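Local coordinates for protein putative phosphomannomutase (Thermus thermophilus, PDB 1TUO) that probably acts as a magnesium-dependent phosphosugar mutase of the phosphohexose mutase family, moving a phosphoryl group between positions of a sugar phosphate, at residues 264-267 with 268-271; 288-291 with 292-295; 371-374 with 375-379; 363-366 with 367-370. All coordinates share one frame; numbering follows the deposited sequence.

In the fold
Along the chain the order is contact 1, contact 2, contact 4, contact 3. Contact 1 leads from strand 263-265, at the edge of the five-stranded mixed sheet, into helix 267-280. Contact 2, centred about 12 Å from it, follows strand 286-290 of the next sheet toward helix 296-304; the two touch through His268 and Leu271 on one side and Ala292, Val293 and Thr294 on the other. Contacts 4 and 3 mark the start and end of helix 366-377, their centres about 12 Å apart. Contact 4 packs against contact 1 through Phe265, Leu366 and Phe370. This helix lies where the third alpha/beta/alpha domain and the C-terminal domain meet in sequence.

Contact 1: 264-267 with 268-271; sequences FFNP and HQVL
Two backbone N-H groups converge on Asn266 OD1. Gln269 N lies 2.9 Å from Asn266 OD1, nearly in line with the side-chain carbonyl, whereas the bond from His268 N to OD1 is bent and weak. A chi1 of 75°, which sets CG between the backbone N and the carbonyl carbon, folds the short amide back over the first turn. Asparagine suits this position because its oxygen can stand in for the missing carbonyl of a preceding turn. The return bond runs from Asn266 N to Gln269 OE1 at 2.9 Å, completing a capping box at the N-terminus of helix 267-280, where strand 263-265 hands over to the helix. Pro267, which has no N-H to offer, fits the first turn well; its carbonyl O accepts from Leu271 N at 2.8 Å. The other end of the Gln269 amide, NE2, reaches Phe264 O through a bridging water.

The apolar contacts centre on the Phe265 ring. Gln269 CB sits over the face of the Phe265 ring, 3.6 Å from its centroid, a CH-pi contact, and Val270 CG2 approaches Phe265 CD2 at 3.6 Å. With an alanine in place of Phe265, Gln269 CB and Val270 CG2 would probably lose their aromatic neighbour, opening a gap toward Leu366 and Phe370 of helix 366-377. His268 directs its ND1 elsewhere, to the N-H of Thr294.

Contact 2: 288-291 with 292-295; sequences VKNF and AVTW
Lys289 and Val293 meet across a type I beta turn, Asn290 to Val293, that ends strand 286-290 and starts the loop to helix 296-304 in the third alpha/beta/alpha domain. Lys289 CB lies 3.7 Å from Val293 CB, and its CD packs beside Val293 CG1, giving the aliphatic part of the lysine a branched apolar partner. The chain then bends at chi3 (-100°), carrying the ammonium group along Val293 to two backbone oxygens at the turn's exit: NZ is 2.9 Å from Val293 O and 3.2 Å from Thr294 O. In both bonds the nitrogen stands above the carbonyl plane. Lysine suits the place because its long arm reaches past Val293 while its charge is met by Asp298 in a salt bridge. A methionine in its place would probably leave Asp298 without its mate and the carbonyls of Val293 and Thr294 without this donor.

Val293 also faces Leu271 of helix 267-280, and its N-H closes the turn on Asn290 O at 3.2 Å. Ala292, small enough for the third position of this buried turn, has CB 3.7 Å from Asn290 OD1 and lies against Glu333 and Leu429. Asn290, with chi1 at 76°, folds its amide toward the turn while ND2 bonds to Glu333. Its OD1 takes the N-H of Ala292 at 2.8 Å, the donor tilted 32° from the amide carbonyl plane.

Contact 3: 371-374 with 375-379; sequences KEVE and ALTGL
Thr377 turns its hydroxyl back onto the helix: with chi1 at 58°, OG1 lies between the backbone N and the carbonyl carbon and donates to Val373 O at 2.9 Å. The backbone N-H of Thr377 also reaches Val373 O, and the two donors come to that oxygen from opposite faces of its carbonyl plane. OG1 accepts in turn from Leu379 N, 3.3 Å away, which makes an ST turn and carries the chain out of helix 366-377. A threonine suits the site since one small hydroxyl both donates backward and accepts forward, while the side chain also packs on Leu296 and Leu300.

Glu372 and Leu376, one turn apart, cross at a slant. The glutamate chain bends at chi2 (73°) and brings OE2 to 3.5 Å from Leu376 CG, so the isobutyl group lies against the carboxylate; Leu276 of helix 267-280 adjoins both side chains. Glu374 instead keeps an extended chain, running past the departing backbone with CG 3.1 Å from Leu379 O, and its OE1 accepts from the N-H of His381.

Gly378 has positive phi (77°), which glycine adopts without strain, and its N-H meets Glu374 O at 2.8 Å; a weak bond from Leu379 N reaches the same oxygen. Val373 O and Glu374 O keep donors at the helix end, while Leu376 O and Thr377 O, bonding Arg303 and Arg299, link it to helix 296-304.

Contact 4: 363-366 with 367-370; sequences GKDL and AEQF
The backbone leaves the loop after helix 348-362 in an extended course through Lys364 and Asp365 and turns helical at Leu366, with Gln369 N bonded to Asp365 O at 3.0 Å and Phe370 N to Leu366 O. Asp365 is the N-cap of helix 366-377. Its CG sits between the backbone N and the carbonyl carbon (chi1 65°), which folds the carboxylate over the first turn, where OD1 accepts from Glu368 N at 2.8 Å, nearly along its C-O bond. An aspartate suits this end because its negative charge would probably be favoured by the N-H groups and the positive end of the helix dipole. Glu368 passes it at a slant, its CG 3.6 Å from Asp365 OD1, with the two carboxylate planes almost perpendicular; a water donates to both Asp365 OD2 and Glu368 OE2, and so lies between two acids that are probably both negative.

Gln369 extends back along the helix so that NE2 donates to Lys364 O at 3.1 Å, tying the loop to the first turn; the same nitrogen also bonds Ser358 OG in helix 348-362. Leu366 suits its place: its side chain packs on Val257 and Leu259 of strand 255-259 and on Leu355 and Val359, while its CD2 lies 3.9 Å from Gln369 NE2. Lys364 lays its CB 4.0 Å from Glu368 CB and bends at chi3 (72°). Its NZ ends 2.6 Å from a water that in turn donates to Glu368 O at 2.7 Å.

Contact 1: 264-267 with 268-271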
ATOM      1  N   PHE A 264      15.407  -0.307  10.914  1.00 22.31           N
ATOM      2  CA  PHE A 264      14.105  -0.354  10.263  1.00 22.07           C
ATOM      3  C   PHE A 264      13.138   0.625  10.933  1.00 21.22           C
ATOM      4  O   PHE A 264      13.065   0.709  12.161  1.00 21.75           O
ATOM      5  CB  PHE A 264      13.535  -1.770  10.329  1.00 22.48           C
ATOM      6  CG  PHE A 264      12.237  -1.930   9.598  1.00 21.08           C
ATOM      7  CD1 PHE A 264      12.162  -1.688   8.229  1.00 20.59           C
ATOM      8  CD2 PHE A 264      11.090  -2.322  10.278  1.00 20.44           C
ATOM      9  CE1 PHE A 264      10.962  -1.831   7.548  1.00 19.75           C
ATOM     10  CE2 PHE A 264       9.885  -2.470   9.607  1.00 20.64           C
ATOM     11  CZ  PHE A 264       9.820  -2.224   8.238  1.00 19.45           C
ATOM     12  N   PHE A 265      12.404   1.364  10.108  1.00 20.64           N
ATOM     13  CA  PHE A 265      11.420   2.349  10.563  1.00 20.36           C
ATOM     14  C   PHE A 265      10.106   1.778  10.020  1.00 20.71           C
ATOM     15  O   PHE A 265       9.819   1.887   8.821  1.00 20.41           O
ATOM     16  CB  PHE A 265      11.762   3.704   9.926  1.00 21.73           C
ATOM     17  CG  PHE A 265      11.052   4.884  10.537  1.00 21.15           C
ATOM     18  CD1 PHE A 265      11.404   5.360  11.800  1.00 22.81           C
ATOM     19  CD2 PHE A 265      10.079   5.564   9.816  1.00 20.97           C
ATOM     20  CE1 PHE A 265      10.796   6.502  12.325  1.00 23.57           C
ATOM     21  CE2 PHE A 265       9.469   6.702  10.331  1.00 23.06           C
ATOM     22  CZ  PHE A 265       9.829   7.175  11.589  1.00 22.10           C
ATOM     23  N   ASN A 266       9.312   1.174  10.904  1.00 20.68           N
ATOM     24  CA  ASN A 266       8.076   0.501  10.503  1.00 19.83           C
ATOM     25  C   ASN A 266       6.856   1.345  10.131  1.00 20.79           C
ATOM     26  O   ASN A 266       6.831   2.556  10.338  1.00 19.37           O
ATOM     27  CB  ASN A 266       7.686  -0.544  11.566  1.00 21.13           C
ATOM     28  CG  ASN A 266       7.119   0.075  12.827  1.00 20.44           C
ATOM     29  OD1 ASN A 266       6.405   1.074  12.774  1.00 20.72           O
ATOM     30  ND2 ASN A 266       7.412  -0.538  13.970  1.00 22.20           N
ATOM     31  N   PRO A 267       5.824   0.701   9.555  1.00 20.03           N
ATOM     32  CA  PRO A 267       4.591   1.374   9.139  1.00 20.61           C
ATOM     33  C   PRO A 267       3.900   2.226  10.193  1.00 19.98           C
ATOM     34  O   PRO A 267       3.310   3.254   9.865  1.00 18.82           O
ATOM     35  CB  PRO A 267       3.716   0.219   8.674  1.00 21.06           C
ATOM     36  CG  PRO A 267       4.729  -0.698   8.049  1.00 22.16           C
ATOM     37  CD  PRO A 267       5.826  -0.700   9.088  1.00 21.38           C
ATOM     38  N   HIS A 268       3.957   1.791  11.447  1.00 19.55           N
ATOM     39  CA  HIS A 268       3.328   2.521  12.544  1.00 19.99           C
ATOM     40  C   HIS A 268       4.086   3.822  12.758  1.00 18.57           C
ATOM     41  O   HIS A 268       3.491   4.869  13.017  1.00 20.74           O
ATOM     42  CB  HIS A 268       3.370   1.678  13.819  1.00 20.43           C
ATOM     43  CG  HIS A 268       2.773   0.315  13.654  1.00 22.68           C
ATOM     44  ND1 HIS A 268       1.412   0.095  13.627  1.00 22.09           N
ATOM     45  CD2 HIS A 268       3.355  -0.893  13.458  1.00 22.44           C
ATOM     46  CE1 HIS A 268       1.181  -1.191  13.421  1.00 25.10           C
ATOM     47  NE2 HIS A 268       2.343  -1.812  13.314  1.00 25.09           N
ATOM     48  N   GLN A 269       5.408   3.742  12.644  1.00 19.45           N
ATOM     49  CA  GLN A 269       6.248   4.915  12.808  1.00 18.33           C
ATOM     50  C   GLN A 269       6.029   5.857  11.631  1.00 19.00           C
ATOM     51  O   GLN A 269       5.911   7.066  11.808  1.00 19.44           O
ATOM     52  CB  GLN A 269       7.714   4.501  12.903  1.00 18.99           C
ATOM     53  CG  GLN A 269       8.030   3.731  14.192  1.00 19.84           C
ATOM     54  CD  GLN A 269       9.441   3.173  14.215  1.00 19.64           C
ATOM     55  OE1 GLN A 269       9.742   2.198  13.529  1.00 21.51           O
ATOM     56  NE2 GLN A 269      10.313   3.791  15.003  1.00 21.72           N
ATOM     57  N   VAL A 270       5.955   5.304  10.428  1.00 17.90           N
ATOM     58  CA  VAL A 270       5.732   6.144   9.257  1.00 17.45           C
ATOM     59  C   VAL A 270       4.381   6.832   9.332  1.00 16.56           C
ATOM     60  O   VAL A 270       4.277   8.044   9.135  1.00 16.77           O
ATOM     61  CB  VAL A 270       5.784   5.325   7.957  1.00 18.07           C
ATOM     62  CG1 VAL A 270       5.190   6.134   6.794  1.00 19.56           C
ATOM     63  CG2 VAL A 270       7.212   4.942   7.655  1.00 20.07           C
ATOM     64  N   LEU A 271       3.341   6.053   9.617  1.00 17.31           N
ATOM     65  CA  LEU A 271       1.991   6.599   9.679  1.00 17.68           C
ATOM     66  C   LEU A 271       1.831   7.700  10.720  1.00 18.16           C
ATOM     67  O   LEU A 271       1.286   8.764  10.421  1.00 17.87           O
ATOM     68  CB  LEU A 271       0.979   5.485   9.960  1.00 18.00           C
ATOM     69  CG  LEU A 271      -0.477   5.938  10.060  1.00 19.02           C
ATOM     70  CD1 LEU A 271      -0.935   6.575   8.746  1.00 19.12           C
ATOM     71  CD2 LEU A 271      -1.341   4.727  10.404  1.00 21.27           C
TER
HETATM   72  O   HOH W   1      12.945   2.738  14.247  1.00 29.47           O

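Contact 2: 288-291 with 292-295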
ATOM      1  N   VAL A 288      -7.780   7.804   9.638  1.00 21.21           N
ATOM      2  CA  VAL A 288      -8.438   6.505   9.579  1.00 21.13           C
ATOM      3  C   VAL A 288      -7.362   5.424   9.634  1.00 21.67           C
ATOM      4  O   VAL A 288      -6.343   5.530   8.959  1.00 22.25           O
ATOM      5  CB  VAL A 288      -9.259   6.355   8.278  1.00 20.21           C
ATOM      6  CG1 VAL A 288     -10.112   5.089   8.341  1.00 21.38           C
ATOM      7  CG2 VAL A 288     -10.126   7.595   8.068  1.00 22.22           C
ATOM      8  N   LYS A 289      -7.585   4.401  10.453  1.00 21.79           N
ATOM      9  CA  LYS A 289      -6.612   3.317  10.603  1.00 20.98           C
ATOM     10  C   LYS A 289      -7.307   1.975  10.750  1.00 22.41           C
ATOM     11  O   LYS A 289      -8.411   1.902  11.287  1.00 21.39           O
ATOM     12  CB  LYS A 289      -5.743   3.557  11.846  1.00 21.36           C
ATOM     13  CG  LYS A 289      -6.555   3.738  13.135  1.00 22.30           C
ATOM     14  CD  LYS A 289      -5.704   3.615  14.407  1.00 25.04           C
ATOM     15  CE  LYS A 289      -5.852   2.231  15.042  1.00 25.42           C
ATOM     16  NZ  LYS A 289      -5.222   2.124  16.398  1.00 27.72           N
ATOM     17  N   ASN A 290      -6.681   0.902  10.274  1.00 21.66           N
ATOM     18  CA  ASN A 290      -7.318  -0.391  10.458  1.00 21.63           C
ATOM     19  C   ASN A 290      -7.015  -0.889  11.871  1.00 21.22           C
ATOM     20  O   ASN A 290      -6.216  -0.291  12.601  1.00 21.75           O
ATOM     21  CB  ASN A 290      -6.903  -1.415   9.378  1.00 22.50           C
ATOM     22  CG  ASN A 290      -5.501  -1.984   9.571  1.00 24.79           C
ATOM     23  OD1 ASN A 290      -4.968  -2.042  10.681  1.00 23.77           O
ATOM     24  ND2 ASN A 290      -4.916  -2.453   8.471  1.00 23.19           N
ATOM     25  N   PHE A 291      -7.667  -1.981  12.245  1.00 21.31           N
ATOM     26  CA  PHE A 291      -7.570  -2.581  13.573  1.00 21.75           C
ATOM     27  C   PHE A 291      -6.184  -2.973  14.099  1.00 21.58           C
ATOM     28  O   PHE A 291      -5.996  -3.083  15.308  1.00 22.87           O
ATOM     29  CB  PHE A 291      -8.505  -3.796  13.607  1.00 22.49           C
ATOM     30  CG  PHE A 291      -8.959  -4.196  14.982  1.00 24.02           C
ATOM     31  CD1 PHE A 291      -9.390  -3.241  15.897  1.00 23.85           C
ATOM     32  CD2 PHE A 291      -9.025  -5.543  15.336  1.00 24.49           C
ATOM     33  CE1 PHE A 291      -9.886  -3.617  17.147  1.00 24.15           C
ATOM     34  CE2 PHE A 291      -9.520  -5.931  16.578  1.00 25.11           C
ATOM     35  CZ  PHE A 291      -9.952  -4.967  17.486  1.00 25.25           C
ATOM     36  N   ALA A 292      -5.219  -3.182  13.210  1.00 21.26           N
ATOM     37  CA  ALA A 292      -3.886  -3.595  13.644  1.00 22.06           C
ATOM     38  C   ALA A 292      -2.869  -2.461  13.731  1.00 22.71           C
ATOM     39  O   ALA A 292      -1.686  -2.692  14.000  1.00 23.08           O
ATOM     40  CB  ALA A 292      -3.363  -4.700  12.725  1.00 23.68           C
ATOM     41  N   VAL A 293      -3.329  -1.235  13.506  1.00 22.21           N
ATOM     42  CA  VAL A 293      -2.460  -0.070  13.572  1.00 20.74           C
ATOM     43  C   VAL A 293      -2.219   0.370  15.018  1.00 20.54           C
ATOM     44  O   VAL A 293      -3.105   0.277  15.865  1.00 20.71           O
ATOM     45  CB  VAL A 293      -3.064   1.111  12.767  1.00 22.01           C
ATOM     46  CG1 VAL A 293      -2.281   2.387  13.029  1.00 20.51           C
ATOM     47  CG2 VAL A 293      -3.051   0.780  11.276  1.00 20.89           C
ATOM     48  N   THR A 294      -1.006   0.847  15.272  1.00 19.85           N
ATOM     49  CA  THR A 294      -0.568   1.316  16.585  1.00 19.46           C
ATOM     50  C   THR A 294      -1.570   2.223  17.282  1.00 21.02           C
ATOM     51  O   THR A 294      -2.206   3.061  16.641  1.00 20.20           O
ATOM     52  CB  THR A 294       0.749   2.109  16.472  1.00 20.06           C
ATOM     53  OG1 THR A 294       1.092   2.652  17.754  1.00 20.32           O
ATOM     54  CG2 THR A 294       0.593   3.259  15.474  1.00 19.89           C
ATOM     55  N   TRP A 295      -1.701   2.070  18.597  1.00 21.46           N
ATOM     56  CA  TRP A 295      -2.615   2.929  19.331  1.00 24.51           C
ATOM     57  C   TRP A 295      -1.986   4.293  19.587  1.00 22.68           C
ATOM     58  O   TRP A 295      -2.595   5.147  20.227  1.00 22.23           O
ATOM     59  CB  TRP A 295      -3.047   2.294  20.657  1.00 29.80           C
ATOM     60  CG  TRP A 295      -1.939   1.758  21.498  1.00 35.78           C
ATOM     61  CD1 TRP A 295      -0.607   2.051  21.404  1.00 38.01           C
ATOM     62  CD2 TRP A 295      -2.074   0.842  22.586  1.00 40.30           C
ATOM     63  NE1 TRP A 295       0.098   1.368  22.371  1.00 40.86           N
ATOM     64  CE2 TRP A 295      -0.782   0.620  23.111  1.00 41.13           C
ATOM     65  CE3 TRP A 295      -3.166   0.188  23.173  1.00 41.56           C
ATOM     66  CZ2 TRP A 295      -0.552  -0.231  24.193  1.00 42.78           C
ATOM     67  CZ3 TRP A 295      -2.937  -0.657  24.249  1.00 43.14           C
ATOM     68  CH2 TRP A 295      -1.640  -0.858  24.748  1.00 42.92           C
TER

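Contact 3: 371-374 with 375-379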
ATOM      1  N   LYS A 371      10.559  10.380  17.677  1.00 21.76           N
ATOM      2  CA  LYS A 371      10.833  10.595  19.101  1.00 23.48           C
ATOM      3  C   LYS A 371       9.882  11.680  19.601  1.00 22.98           C
ATOM      4  O   LYS A 371       9.448  11.660  20.752  1.00 22.46           O
ATOM      5  CB  LYS A 371      12.280  11.050  19.307  1.00 24.26           C
ATOM      6  CG  LYS A 371      13.329  10.033  18.892  1.00 29.78           C
ATOM      7  CD  LYS A 371      13.323   8.808  19.784  1.00 32.69           C
ATOM      8  CE  LYS A 371      14.405   7.821  19.356  1.00 36.57           C
ATOM      9  NZ  LYS A 371      14.465   6.621  20.243  1.00 38.47           N
ATOM     10  N   GLU A 372       9.566  12.624  18.718  1.00 22.31           N
ATOM     11  CA  GLU A 372       8.655  13.714  19.038  1.00 22.63           C
ATOM     12  C   GLU A 372       7.241  13.142  19.137  1.00 22.20           C
ATOM     13  O   GLU A 372       6.424  13.601  19.937  1.00 22.15           O
ATOM     14  CB  GLU A 372       8.731  14.794  17.950  1.00 23.56           C
ATOM     15  CG  GLU A 372       7.720  15.931  18.070  1.00 23.90           C
ATOM     16  CD  GLU A 372       8.018  16.915  19.199  1.00 26.39           C
ATOM     17  OE1 GLU A 372       9.189  17.030  19.628  1.00 27.07           O
ATOM     18  OE2 GLU A 372       7.068  17.593  19.641  1.00 26.47           O
ATOM     19  N   VAL A 373       6.946  12.137  18.320  1.00 21.33           N
ATOM     20  CA  VAL A 373       5.640  11.502  18.385  1.00 20.77           C
ATOM     21  C   VAL A 373       5.530  10.838  19.755  1.00 20.30           C
ATOM     22  O   VAL A 373       4.508  10.944  20.428  1.00 21.65           O
ATOM     23  CB  VAL A 373       5.471  10.415  17.294  1.00 19.81           C
ATOM     24  CG1 VAL A 373       4.226   9.582  17.568  1.00 21.35           C
ATOM     25  CG2 VAL A 373       5.368  11.071  15.921  1.00 20.58           C
ATOM     26  N   GLU A 374       6.590  10.151  20.163  1.00 19.72           N
ATOM     27  CA  GLU A 374       6.577   9.480  21.458  1.00 21.54           C
ATOM     28  C   GLU A 374       6.448  10.477  22.608  1.00 21.49           C
ATOM     29  O   GLU A 374       5.780  10.202  23.603  1.00 21.38           O
ATOM     30  CB  GLU A 374       7.833   8.613  21.613  1.00 23.09           C
ATOM     31  CG  GLU A 374       7.701   7.270  20.890  1.00 26.57           C
ATOM     32  CD  GLU A 374       8.975   6.446  20.878  1.00 27.30           C
ATOM     33  OE1 GLU A 374       8.868   5.202  20.948  1.00 30.47           O
ATOM     34  OE2 GLU A 374      10.077   7.029  20.782  1.00 28.96           O
ATOM     35  N   ALA A 375       7.068  11.644  22.459  1.00 22.73           N
ATOM     36  CA  ALA A 375       6.996  12.670  23.499  1.00 21.68           C
ATOM     37  C   ALA A 375       5.578  13.230  23.608  1.00 22.09           C
ATOM     38  O   ALA A 375       5.037  13.368  24.705  1.00 23.39           O
ATOM     39  CB  ALA A 375       7.981  13.801  23.192  1.00 21.58           C
ATOM     40  N   LEU A 376       4.983  13.558  22.468  1.00 20.69           N
ATOM     41  CA  LEU A 376       3.633  14.110  22.446  1.00 21.71           C
ATOM     42  C   LEU A 376       2.553  13.120  22.886  1.00 21.70           C
ATOM     43  O   LEU A 376       1.509  13.525  23.394  1.00 23.41           O
ATOM     44  CB  LEU A 376       3.309  14.638  21.043  1.00 21.01           C
ATOM     45  CG  LEU A 376       4.174  15.800  20.546  1.00 20.91           C
ATOM     46  CD1 LEU A 376       3.817  16.131  19.094  1.00 22.37           C
ATOM     47  CD2 LEU A 376       3.959  17.025  21.448  1.00 21.38           C
ATOM     48  N   THR A 377       2.789  11.827  22.674  1.00 21.94           N
ATOM     49  CA  THR A 377       1.808  10.811  23.064  1.00 21.42           C
ATOM     50  C   THR A 377       2.080  10.282  24.464  1.00 22.81           C
ATOM     51  O   THR A 377       1.175   9.776  25.127  1.00 23.61           O
ATOM     52  CB  THR A 377       1.813   9.588  22.114  1.00 21.28           C
ATOM     53  OG1 THR A 377       3.123   9.011  22.079  1.00 21.31           O
ATOM     54  CG2 THR A 377       1.398   9.994  20.711  1.00 19.73           C
ATOM     55  N   GLY A 378       3.331  10.391  24.899  1.00 22.66           N
ATOM     56  CA  GLY A 378       3.705   9.903  26.213  1.00 23.18           C
ATOM     57  C   GLY A 378       3.836   8.391  26.209  1.00 23.38           C
ATOM     58  O   GLY A 378       3.833   7.752  27.260  1.00 22.78           O
ATOM     59  N   LEU A 379       3.950   7.819  25.015  1.00 23.01           N
ATOM     60  CA  LEU A 379       4.061   6.372  24.866  1.00 24.75           C
ATOM     61  C   LEU A 379       5.298   5.962  24.079  1.00 25.67           C
ATOM     62  O   LEU A 379       5.791   6.718  23.239  1.00 26.84           O
ATOM     63  CB  LEU A 379       2.827   5.831  24.139  1.00 25.20           C
ATOM     64  CG  LEU A 379       1.455   6.074  24.773  1.00 25.87           C
ATOM     65  CD1 LEU A 379       0.365   5.653  23.794  1.00 26.57           C
ATOM     66  CD2 LEU A 379       1.347   5.292  26.077  1.00 26.35           C
TER

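Contact 4: 363-366 with 367-370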
ATOM      1  N   GLY A 363      13.444  19.690   9.646  1.00 30.42           N
ATOM      2  CA  GLY A 363      14.860  19.791   9.939  1.00 30.53           C
ATOM      3  C   GLY A 363      15.260  18.675  10.890  1.00 30.28           C
ATOM      4  O   GLY A 363      16.325  18.709  11.506  1.00 31.11           O
ATOM      5  N   LYS A 364      14.392  17.678  11.019  1.00 29.36           N
ATOM      6  CA  LYS A 364      14.661  16.545  11.895  1.00 27.84           C
ATOM      7  C   LYS A 364      14.558  15.265  11.077  1.00 26.81           C
ATOM      8  O   LYS A 364      13.640  15.120  10.266  1.00 25.01           O
ATOM      9  CB  LYS A 364      13.644  16.509  13.044  1.00 28.99           C
ATOM     10  CG  LYS A 364      13.647  17.774  13.895  1.00 30.67           C
ATOM     11  CD  LYS A 364      12.531  17.802  14.926  1.00 33.50           C
ATOM     12  CE  LYS A 364      12.775  16.833  16.067  1.00 34.80           C
ATOM     13  NZ  LYS A 364      11.867  17.128  17.216  1.00 36.06           N
ATOM     14  N   ASP A 365      15.501  14.346  11.264  1.00 25.50           N
ATOM     15  CA  ASP A 365      15.431  13.100  10.516  1.00 25.03           C
ATOM     16  C   ASP A 365      14.228  12.322  11.032  1.00 24.13           C
ATOM     17  O   ASP A 365      13.624  12.696  12.037  1.00 22.75           O
ATOM     18  CB  ASP A 365      16.729  12.284  10.634  1.00 28.00           C
ATOM     19  CG  ASP A 365      17.010  11.799  12.042  1.00 29.19           C
ATOM     20  OD1 ASP A 365      16.111  11.221  12.672  1.00 29.53           O
ATOM     21  OD2 ASP A 365      18.153  11.981  12.511  1.00 33.87           O
ATOM     22  N   LEU A 366      13.864  11.248  10.345  1.00 21.85           N
ATOM     23  CA  LEU A 366      12.694  10.474  10.741  1.00 21.20           C
ATOM     24  C   LEU A 366      12.717   9.924  12.163  1.00 20.90           C
ATOM     25  O   LEU A 366      11.689   9.909  12.846  1.00 20.83           O
ATOM     26  CB  LEU A 366      12.469   9.342   9.734  1.00 21.10           C
ATOM     27  CG  LEU A 366      12.101   9.857   8.337  1.00 22.83           C
ATOM     28  CD1 LEU A 366      12.099   8.697   7.351  1.00 22.15           C
ATOM     29  CD2 LEU A 366      10.734  10.543   8.375  1.00 20.97           C
ATOM     30  N   ALA A 367      13.884   9.474  12.605  1.00 21.00           N
ATOM     31  CA  ALA A 367      14.025   8.926  13.946  1.00 21.33           C
ATOM     32  C   ALA A 367      13.697  10.003  14.968  1.00 21.67           C
ATOM     33  O   ALA A 367      13.009   9.747  15.955  1.00 22.89           O
ATOM     34  CB  ALA A 367      15.449   8.401  14.152  1.00 21.01           C
ATOM     35  N   GLU A 368      14.177  11.218  14.720  1.00 22.63           N
ATOM     36  CA  GLU A 368      13.912  12.319  15.637  1.00 23.50           C
ATOM     37  C   GLU A 368      12.450  12.749  15.582  1.00 22.35           C
ATOM     38  O   GLU A 368      11.875  13.141  16.600  1.00 20.27           O
ATOM     39  CB  GLU A 368      14.832  13.505  15.335  1.00 25.97           C
ATOM     40  CG  GLU A 368      16.299  13.208  15.621  1.00 31.69           C
ATOM     41  CD  GLU A 368      16.520  12.689  17.039  1.00 36.39           C
ATOM     42  OE1 GLU A 368      16.237  13.433  18.004  1.00 38.70           O
ATOM     43  OE2 GLU A 368      16.972  11.531  17.188  1.00 39.60           O
ATOM     44  N   GLN A 369      11.841  12.674  14.404  1.00 20.88           N
ATOM     45  CA  GLN A 369      10.438  13.046  14.301  1.00 20.89           C
ATOM     46  C   GLN A 369       9.594  12.057  15.092  1.00 21.16           C
ATOM     47  O   GLN A 369       8.643  12.441  15.767  1.00 19.09           O
ATOM     48  CB  GLN A 369       9.972  13.065  12.840  1.00 20.42           C
ATOM     49  CG  GLN A 369      10.514  14.228  12.024  1.00 21.59           C
ATOM     50  CD  GLN A 369       9.916  14.275  10.626  1.00 19.95           C
ATOM     51  OE1 GLN A 369       8.704  14.375  10.469  1.00 21.54           O
ATOM     52  NE2 GLN A 369      10.768  14.196   9.608  1.00 20.61           N
ATOM     53  N   PHE A 370       9.946  10.775  15.020  1.00 21.96           N
ATOM     54  CA  PHE A 370       9.173   9.793  15.754  1.00 21.06           C
ATOM     55  C   PHE A 370       9.366   9.956  17.260  1.00 21.89           C
ATOM     56  O   PHE A 370       8.442   9.708  18.030  1.00 23.60           O
ATOM     57  CB  PHE A 370       9.532   8.370  15.331  1.00 21.00           C
ATOM     58  CG  PHE A 370       8.642   7.337  15.952  1.00 19.22           C
ATOM     59  CD1 PHE A 370       7.283   7.308  15.651  1.00 20.95           C
ATOM     60  CD2 PHE A 370       9.139   6.452  16.902  1.00 19.52           C
ATOM     61  CE1 PHE A 370       6.430   6.418  16.290  1.00 21.77           C
ATOM     62  CE2 PHE A 370       8.298   5.558  17.548  1.00 20.25           C
ATOM     63  CZ  PHE A 370       6.941   5.539  17.246  1.00 20.83           C
TER
HETATM   64  O   HOH W   2      12.448  15.005  18.527  1.00 27.84           O
HETATM   65  O   HOH W   3      18.818  10.915  14.641  1.00 42.97           O